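Local coordinates for SnoaL-like domain-containing protein (Burkholderia thailandensis E264, PDB 3H3H) that is of unknown function but adopts the cone-shaped SnoaL-like fold of the NTF2 clan, whose concave sheet and helices probably enclose a ligand pocket, at residues Leu75-Ile80 and Ile91-Ala96; Tyr33-Met39 and Leu55-Val61. All blocks are in the same frame, centred on the assembly; numbering follows the deposited sequence. Where two conformers were deposited one is given.

Contact 1. Residues Leu75-Ile80 and Ile91-Ala96; sequences LHFEWI and IHYRGA
Glu78 and Arg94 face each other as a hydrogen-bonded pair in the antiparallel hairpin of strands 78-84 and 88-94, at the edge of the sheet where helix 7-22 covers one face. Their backbones exchange two bonds, Glu78 N to Arg94 O at 2.9 Å and Arg94 N to Glu78 O at 2.8 Å, and Ile80 N adds a third to His92 O. On the helix-covered face the rings of Phe77 and Tyr93 run alongside each other in the same direction, with their planes 38° apart. Tyr93 CE2 sits over the centre of the Phe77 ring, while Leu75 CD2 covers the rim of the opposite face. Tyr93 can lean over in this way because its CG is lodged between backbone N and carbonyl carbon (chi1 66°). Its hydroxyl goes on to Glu103, and an unknown ligand is bound beside the side chain. On the other face, Ile80 CD1 makes a CH-pi contact 4.2 Å from the centroid of the His92 ring, whose ND1 is bonded to Ala101 O; the same ring also meets the His92 ring of the second subunit. The charged ends of Arg94 and Glu78 do not touch; a water links them, 2.7 Å from Glu78 OE1 and 2.8 Å from Arg94 NH1. The chemistry thus divides by face: aromatic packing near the bound ligand, an aliphatic-imidazole contact and an exposed, water-bridged charged pair on the other.

Contact 2. Residues Tyr33-Met39 and Leu55-Val61; sequences YADGFEM and LRGKEQV
Lys58 NZ reaches across to Tyr33 O and donates a hydrogen bond of 2.8 Å, tilted 28° from the carbonyl plane. The lysine side chain is extended beyond CG, which carries the ammonium from the first turn of helix 58-71 to strand 33-34. Leu30 O is a further acceptor for the same group, and a water 2.7 Å from NZ links it to Asp35 OD1, so several oxygens probably stabilise the ammonium, which also has the like charge of Arg112 close by. On the way, Lys58 CG lies in plane at the edge of the Phe37 ring, crossing that side chain at about a right angle. Phe37 CZ meets Val61 CG1 at 3.6 Å, and Tyr33 CD2 covers the rim of one ring face. A chi1 of 78° sets Phe37 CG between its own N and carbonyl carbon, bringing the ring back to the helix although its CB starts away from it. Arg56 lays one face of its guanidinium against Gly36 O, without a hydrogen bond; in the conformers given, NH1 comes 3.9 Å from Glu38 OE2, a long salt bridge that is doubtful because both side chains have a second conformer.

Behind these side chains stands the backbone. Met39 and Leu55 exchange two hydrogen bonds, and Gly57 N bonds Phe37 O at 2.8 Å. A type II turn from Ala34 to Phe37 swings the chain round its corner, with Gly36 at positive phi, and a second water joins Gly36 N to Lys58 N. Gly57 occupies the N-cap; just before it, Arg56 N bonds Gln60 OE1 in a nearly straight line (174°), tying the strand to the first helical turn. Here a strand-to-helix junction at the sheet margin is held against the turn linking strands 33-34 and 37-40, consistent with the NTF2-like fold.

In the fold
From the N terminus, the chain passes helices 7-22 and 26-30 before entering contact 2 at Tyr33-Met39. Helix 42-48 follows, and contact 2 closes this first loop when Leu55-Val61 returns beside strand 37-40. Helix 58-71 then carries the chain to Leu75-Ile80, and the shorter hairpin loop is closed by Ile91-Ala96 in contact 1. The two loops lie in series, neither nesting nor crossing. Contact 2 joins edge strand 54-56 to its neighbour; contact 1 pairs the other edge strand, 78-84, with 88-94. Their centres are 21 Å apart, and strands 113-121 and 100-107 bridge them, completing one six-stranded mixed sheet.

Contact 1. Residues Leu75-Ile80 and Ile91-Ala96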
loop_
_atom_site.group_PDB
_atom_site.type_symbol
_atom_site.label_atom_id
_atom_site.label_comp_id
_atom_site.label_asym_id
_atom_site.label_seq_id
_atom_site.Cartn_x
_atom_site.Cartn_y
_atom_site.Cartn_z
ATOM N N LEU B 75 22.794 5.862 -0.887
ATOM C CA LEU B 75 21.367 5.620 -0.945
ATOM C C LEU B 75 20.648 6.617 -0.053
ATOM O O LEU B 75 21.059 6.880 1.076
ATOM C CB LEU B 75 21.039 4.197 -0.444
ATOM C CG LEU B 75 19.563 3.810 -0.322
ATOM C CD1 LEU B 75 19.227 2.294 -0.500
ATOM C CD2 LEU B 75 18.982 4.239 1.056
ATOM N N HIS B 76 19.537 7.145 -0.558
ATOM C CA HIS B 76 18.790 8.140 0.199
ATOM C C HIS B 76 17.363 8.110 -0.213
ATOM O O HIS B 76 17.108 8.155 -1.400
ATOM C CB HIS B 76 19.371 9.509 -0.106
ATOM C CG HIS B 76 18.703 10.603 0.663
ATOM N ND1 HIS B 76 18.970 10.834 1.993
ATOM C CD2 HIS B 76 17.750 11.487 0.304
ATOM C CE1 HIS B 76 18.202 11.815 2.426
ATOM N NE2 HIS B 76 17.474 12.249 1.414
ATOM N N PHE B 77 16.451 8.084 0.765
ATOM C CA PHE B 77 15.015 8.086 0.509
ATOM C C PHE B 77 14.452 9.404 0.993
ATOM O O PHE B 77 14.832 9.858 2.049
ATOM C CB PHE B 77 14.341 7.018 1.326
ATOM C CG PHE B 77 14.700 5.603 0.938
ATOM C CD1 PHE B 77 15.321 5.304 -0.280
ATOM C CD2 PHE B 77 14.345 4.582 1.745
ATOM C CE1 PHE B 77 15.586 3.975 -0.606
ATOM C CE2 PHE B 77 14.620 3.247 1.448
ATOM C CZ PHE B 77 15.215 2.942 0.270
ATOM N N GLU B 78 13.551 10.006 0.217
ATOM C CA GLU B 78 12.836 11.210 0.679
ATOM C C GLU B 78 11.438 10.855 1.067
ATOM O O GLU B 78 10.645 10.474 0.213
ATOM C CB GLU B 78 12.812 12.343 -0.408
ATOM C CG GLU B 78 11.949 13.519 -0.004
ATOM C CD GLU B 78 12.056 14.689 -0.941
ATOM O OE1 GLU B 78 12.795 14.606 -1.937
ATOM O OE2 GLU B 78 11.388 15.681 -0.655
ATOM N N TRP B 79 11.094 11.103 2.317
ATOM C CA TRP B 79 9.746 10.837 2.818
ATOM C C TRP B 79 8.727 11.838 2.327
ATOM O O TRP B 79 8.879 13.038 2.558
ATOM C CB TRP B 79 9.781 10.828 4.313
ATOM C CG TRP B 79 8.521 10.515 5.010
ATOM C CD1 TRP B 79 7.481 9.790 4.558
ATOM C CD2 TRP B 79 8.193 10.888 6.362
ATOM N NE1 TRP B 79 6.507 9.710 5.497
ATOM C CE2 TRP B 79 6.912 10.379 6.625
ATOM C CE3 TRP B 79 8.860 11.592 7.365
ATOM C CZ2 TRP B 79 6.289 10.521 7.863
ATOM C CZ3 TRP B 79 8.218 11.778 8.611
ATOM C CH2 TRP B 79 6.943 11.263 8.836
ATOM N N ILE B 80 7.727 11.359 1.608
ATOM C CA ILE B 80 6.639 12.206 1.088
ATOM C C ILE B 80 5.405 12.159 1.973
ATOM O O ILE B 80 4.981 13.202 2.477
ATOM C CB ILE B 80 6.265 11.856 -0.353
ATOM C CG1 ILE B 80 7.486 12.041 -1.264
ATOM C CG2 ILE B 80 5.073 12.689 -0.811
ATOM C CD1 ILE B 80 7.310 11.450 -2.677
ATOM N N ILE B 91 4.124 3.949 3.449
ATOM C CA ILE B 91 5.083 5.028 3.350
ATOM C C ILE B 91 5.292 5.328 1.883
ATOM O O ILE B 91 5.723 4.475 1.139
ATOM C CB ILE B 91 6.433 4.697 4.006
ATOM C CG1 ILE B 91 6.236 4.329 5.503
ATOM C CG2 ILE B 91 7.433 5.920 3.879
ATOM C CD1 ILE B 91 7.599 4.038 6.244
ATOM N N HIS B 92 5.057 6.585 1.508
ATOM C CA HIS B 92 5.230 7.050 0.142
ATOM C C HIS B 92 6.509 7.851 0.201
ATOM O O HIS B 92 6.663 8.758 1.023
ATOM C CB HIS B 92 3.993 7.858 -0.247
ATOM C CG HIS B 92 4.037 8.447 -1.610
ATOM N ND1 HIS B 92 4.470 7.745 -2.715
ATOM C CD2 HIS B 92 3.677 9.675 -2.047
ATOM C CE1 HIS B 92 4.384 8.529 -3.779
ATOM N NE2 HIS B 92 3.873 9.691 -3.411
ATOM N N TYR B 93 7.432 7.511 -0.679
ATOM C CA TYR B 93 8.727 8.154 -0.652
ATOM C C TYR B 93 9.365 8.106 -2.005
ATOM O O TYR B 93 8.860 7.456 -2.927
ATOM C CB TYR B 93 9.619 7.458 0.378
ATOM C CG TYR B 93 10.001 6.027 0.078
ATOM C CD1 TYR B 93 9.202 4.974 0.450
ATOM C CD2 TYR B 93 11.243 5.705 -0.495
ATOM C CE1 TYR B 93 9.601 3.690 0.228
ATOM C CE2 TYR B 93 11.626 4.425 -0.710
ATOM C CZ TYR B 93 10.825 3.405 -0.331
ATOM O OH TYR B 93 11.235 2.094 -0.551
ATOM N N ARG B 94 10.376 8.941 -2.173
ATOM C CA ARG B 94 11.176 8.928 -3.362
ATOM C C ARG B 94 12.435 8.136 -3.121
ATOM O O ARG B 94 13.180 8.433 -2.185
ATOM C CB ARG B 94 11.486 10.363 -3.757
ATOM C CG ARG B 94 12.301 10.461 -5.033
ATOM C CD ARG B 94 12.318 11.934 -5.440
ATOM N NE ARG B 94 13.000 12.142 -6.709
ATOM C CZ ARG B 94 14.292 12.355 -6.842
ATOM N NH1 ARG B 94 15.096 12.408 -5.790
ATOM N NH2 ARG B 94 14.786 12.534 -8.061
ATOM N N GLY B 95 12.614 7.102 -3.950
ATOM C CA GLY B 95 13.662 6.096 -3.813
ATOM C C GLY B 95 15.046 6.608 -4.104
ATOM O O GLY B 95 15.266 7.765 -4.508
ATOM N N ALA B 96 15.993 5.711 -3.833
ATOM C CA ALA B 96 17.434 5.990 -3.963
ATOM C C ALA B 96 17.805 6.534 -5.350
ATOM O O ALA B 96 18.744 7.324 -5.445
ATOM C CB ALA B 96 18.218 4.769 -3.673
HETATM O O HOH W 1 20.180 7.758 -3.272
HETATM O O HOH W 2 15.309 10.361 -2.684
HETATM O O HOH W 3 14.530 12.826 -3.068
#

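Contact 2. Residues Tyr33-Met39 and Leu55-Val61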
loop_
_atom_site.group_PDB
_atom_site.type_symbol
_atom_site.label_atom_id
_atom_site.label_comp_id
_atom_site.label_asym_id
_atom_site.label_seq_id
_atom_site.Cartn_x
_atom_site.Cartn_y
_atom_site.Cartn_z
ATOM N N TYR B 33 11.508 -4.994 12.015
ATOM C CA TYR B 33 10.870 -6.160 11.372
ATOM C C TYR B 33 10.832 -7.343 12.312
ATOM O O TYR B 33 11.749 -7.559 13.098
ATOM C CB TYR B 33 11.633 -6.521 10.095
ATOM C CG TYR B 33 11.550 -5.476 8.982
ATOM C CD1 TYR B 33 12.355 -4.326 9.004
ATOM C CD2 TYR B 33 10.646 -5.588 7.946
ATOM C CE1 TYR B 33 12.275 -3.399 8.048
ATOM C CE2 TYR B 33 10.557 -4.669 6.962
ATOM C CZ TYR B 33 11.376 -3.546 6.995
ATOM O OH TYR B 33 11.406 -2.609 5.988
ATOM N N ALA B 34 9.756 -8.109 12.196
ATOM C CA ALA B 34 9.576 -9.344 12.907
ATOM C C ALA B 34 10.419 -10.475 12.284
ATOM O O ALA B 34 10.772 -10.420 11.118
ATOM C CB ALA B 34 8.099 -9.742 12.878
ATOM N N ASP B 35 10.786 -11.456 13.101
ATOM C CA ASP B 35 11.412 -12.637 12.558
ATOM C C ASP B 35 10.488 -13.242 11.503
ATOM O O ASP B 35 9.266 -13.313 11.675
ATOM C CB ASP B 35 11.674 -13.665 13.658
ATOM C CG ASP B 35 12.736 -13.194 14.659
ATOM O OD1 ASP B 35 13.641 -12.464 14.291
ATOM O OD2 ASP B 35 12.661 -13.616 15.823
ATOM N N GLY B 36 11.100 -13.692 10.412
ATOM C CA GLY B 36 10.384 -14.321 9.368
ATOM C C GLY B 36 9.470 -13.433 8.569
ATOM O O GLY B 36 8.587 -13.918 7.883
ATOM N N PHE B 37 9.696 -12.133 8.610
ATOM C CA PHE B 37 8.848 -11.237 7.815
ATOM C C PHE B 37 8.913 -11.519 6.328
ATOM O O PHE B 37 9.954 -11.946 5.767
ATOM C CB PHE B 37 9.198 -9.765 8.081
ATOM C CG PHE B 37 10.419 -9.271 7.386
ATOM C CD1 PHE B 37 11.689 -9.452 7.956
ATOM C CD2 PHE B 37 10.324 -8.523 6.238
ATOM C CE1 PHE B 37 12.806 -8.963 7.326
ATOM C CE2 PHE B 37 11.454 -8.054 5.606
ATOM C CZ PHE B 37 12.688 -8.254 6.166
ATOM N N GLU B 38 7.785 -11.268 5.676
ATOM C CA GLU B 38 7.668 -11.478 4.255
ATOM C C GLU B 38 7.910 -10.172 3.562
ATOM O O GLU B 38 7.346 -9.151 3.961
ATOM C CB GLU B 38 6.265 -11.940 3.910
ATOM C CG GLU B 38 5.883 -13.280 4.447
ATOM C CD GLU B 38 4.444 -13.595 4.078
ATOM O OE1 GLU B 38 4.210 -13.894 2.896
ATOM O OE2 GLU B 38 3.552 -13.496 4.954
HETATM N N MSE B 39 8.687 -10.231 2.483
HETATM C CA MSE B 39 9.022 -9.059 1.652
HETATM C C MSE B 39 8.625 -9.333 0.221
HETATM O O MSE B 39 8.939 -10.410 -0.322
HETATM C CB MSE B 39 10.516 -8.683 1.729
HETATM C CG MSE B 39 10.925 -7.394 0.949
HETATM SE SE MSE B 39 10.072 -5.867 1.746
HETATM C CE MSE B 39 9.865 -4.776 0.158
ATOM N N LEU B 55 10.584 -12.781 -0.713
ATOM C CA LEU B 55 11.670 -13.304 0.072
ATOM C C LEU B 55 11.128 -13.262 1.501
ATOM O O LEU B 55 10.203 -12.543 1.773
ATOM C CB LEU B 55 12.901 -12.440 -0.063
ATOM C CG LEU B 55 13.656 -12.411 -1.406
ATOM C CD1 LEU B 55 14.677 -11.328 -1.334
ATOM C CD2 LEU B 55 14.248 -13.765 -1.688
ATOM N N ARG B 56 11.740 -14.032 2.395
ATOM C CA ARG B 56 11.286 -14.119 3.781
ATOM C C ARG B 56 12.434 -14.165 4.744
ATOM O O ARG B 56 13.417 -14.848 4.521
ATOM C CB ARG B 56 10.452 -15.375 3.985
ATOM C CG ARG B 56 9.867 -15.561 5.344
ATOM C CD ARG B 56 8.906 -16.770 5.360
ATOM N NE ARG B 56 8.112 -16.771 6.572
ATOM C CZ ARG B 56 6.797 -16.593 6.664
ATOM N NH1 ARG B 56 6.023 -16.460 5.594
ATOM N NH2 ARG B 56 6.253 -16.604 7.870
ATOM N N GLY B 57 12.283 -13.437 5.837
ATOM C CA GLY B 57 13.211 -13.523 6.934
ATOM C C GLY B 57 14.364 -12.567 6.864
ATOM O O GLY B 57 14.772 -12.108 5.785
ATOM N N LYS B 58 14.941 -12.310 8.040
ATOM C CA LYS B 58 16.025 -11.329 8.141
ATOM C C LYS B 58 17.334 -11.763 7.469
ATOM O O LYS B 58 18.031 -10.913 6.937
ATOM C CB LYS B 58 16.260 -10.981 9.605
ATOM C CG LYS B 58 15.059 -10.302 10.241
ATOM C CD LYS B 58 15.378 -9.711 11.618
ATOM C CE LYS B 58 14.302 -8.883 12.119
ATOM N NZ LYS B 58 14.470 -8.244 13.508
ATOM N N GLU B 59 17.666 -13.059 7.472
ATOM C CA GLU B 59 18.897 -13.517 6.852
ATOM C C GLU B 59 18.746 -13.292 5.357
ATOM O O GLU B 59 19.578 -12.641 4.718
ATOM C CB GLU B 59 19.162 -15.003 7.153
ATOM C CG GLU B 59 20.330 -15.596 6.332
ATOM C CD GLU B 59 20.506 -17.114 6.512
ATOM O OE1 GLU B 59 19.535 -17.824 6.872
ATOM O OE2 GLU B 59 21.631 -17.604 6.285
ATOM N N GLN B 60 17.642 -13.791 4.820
ATOM C CA GLN B 60 17.491 -13.805 3.363
ATOM C C GLN B 60 17.273 -12.385 2.832
ATOM O O GLN B 60 17.926 -11.949 1.884
ATOM C CB GLN B 60 16.354 -14.716 2.931
ATOM C CG GLN B 60 16.178 -14.698 1.460
ATOM C CD GLN B 60 15.167 -15.694 0.978
ATOM O OE1 GLN B 60 13.988 -15.646 1.360
ATOM N NE2 GLN B 60 15.609 -16.596 0.101
ATOM N N VAL B 61 16.321 -11.674 3.424
ATOM C CA VAL B 61 16.026 -10.311 2.968
ATOM C C VAL B 61 17.160 -9.365 3.325
ATOM O O VAL B 61 17.584 -8.579 2.492
ATOM C CB VAL B 61 14.684 -9.801 3.527
ATOM C CG1 VAL B 61 14.460 -8.373 3.001
ATOM C CG2 VAL B 61 13.535 -10.734 3.111
HETATM O O HOH W 4 14.344 -10.175 15.359
HETATM O O HOH W 5 13.913 -13.704 10.334
#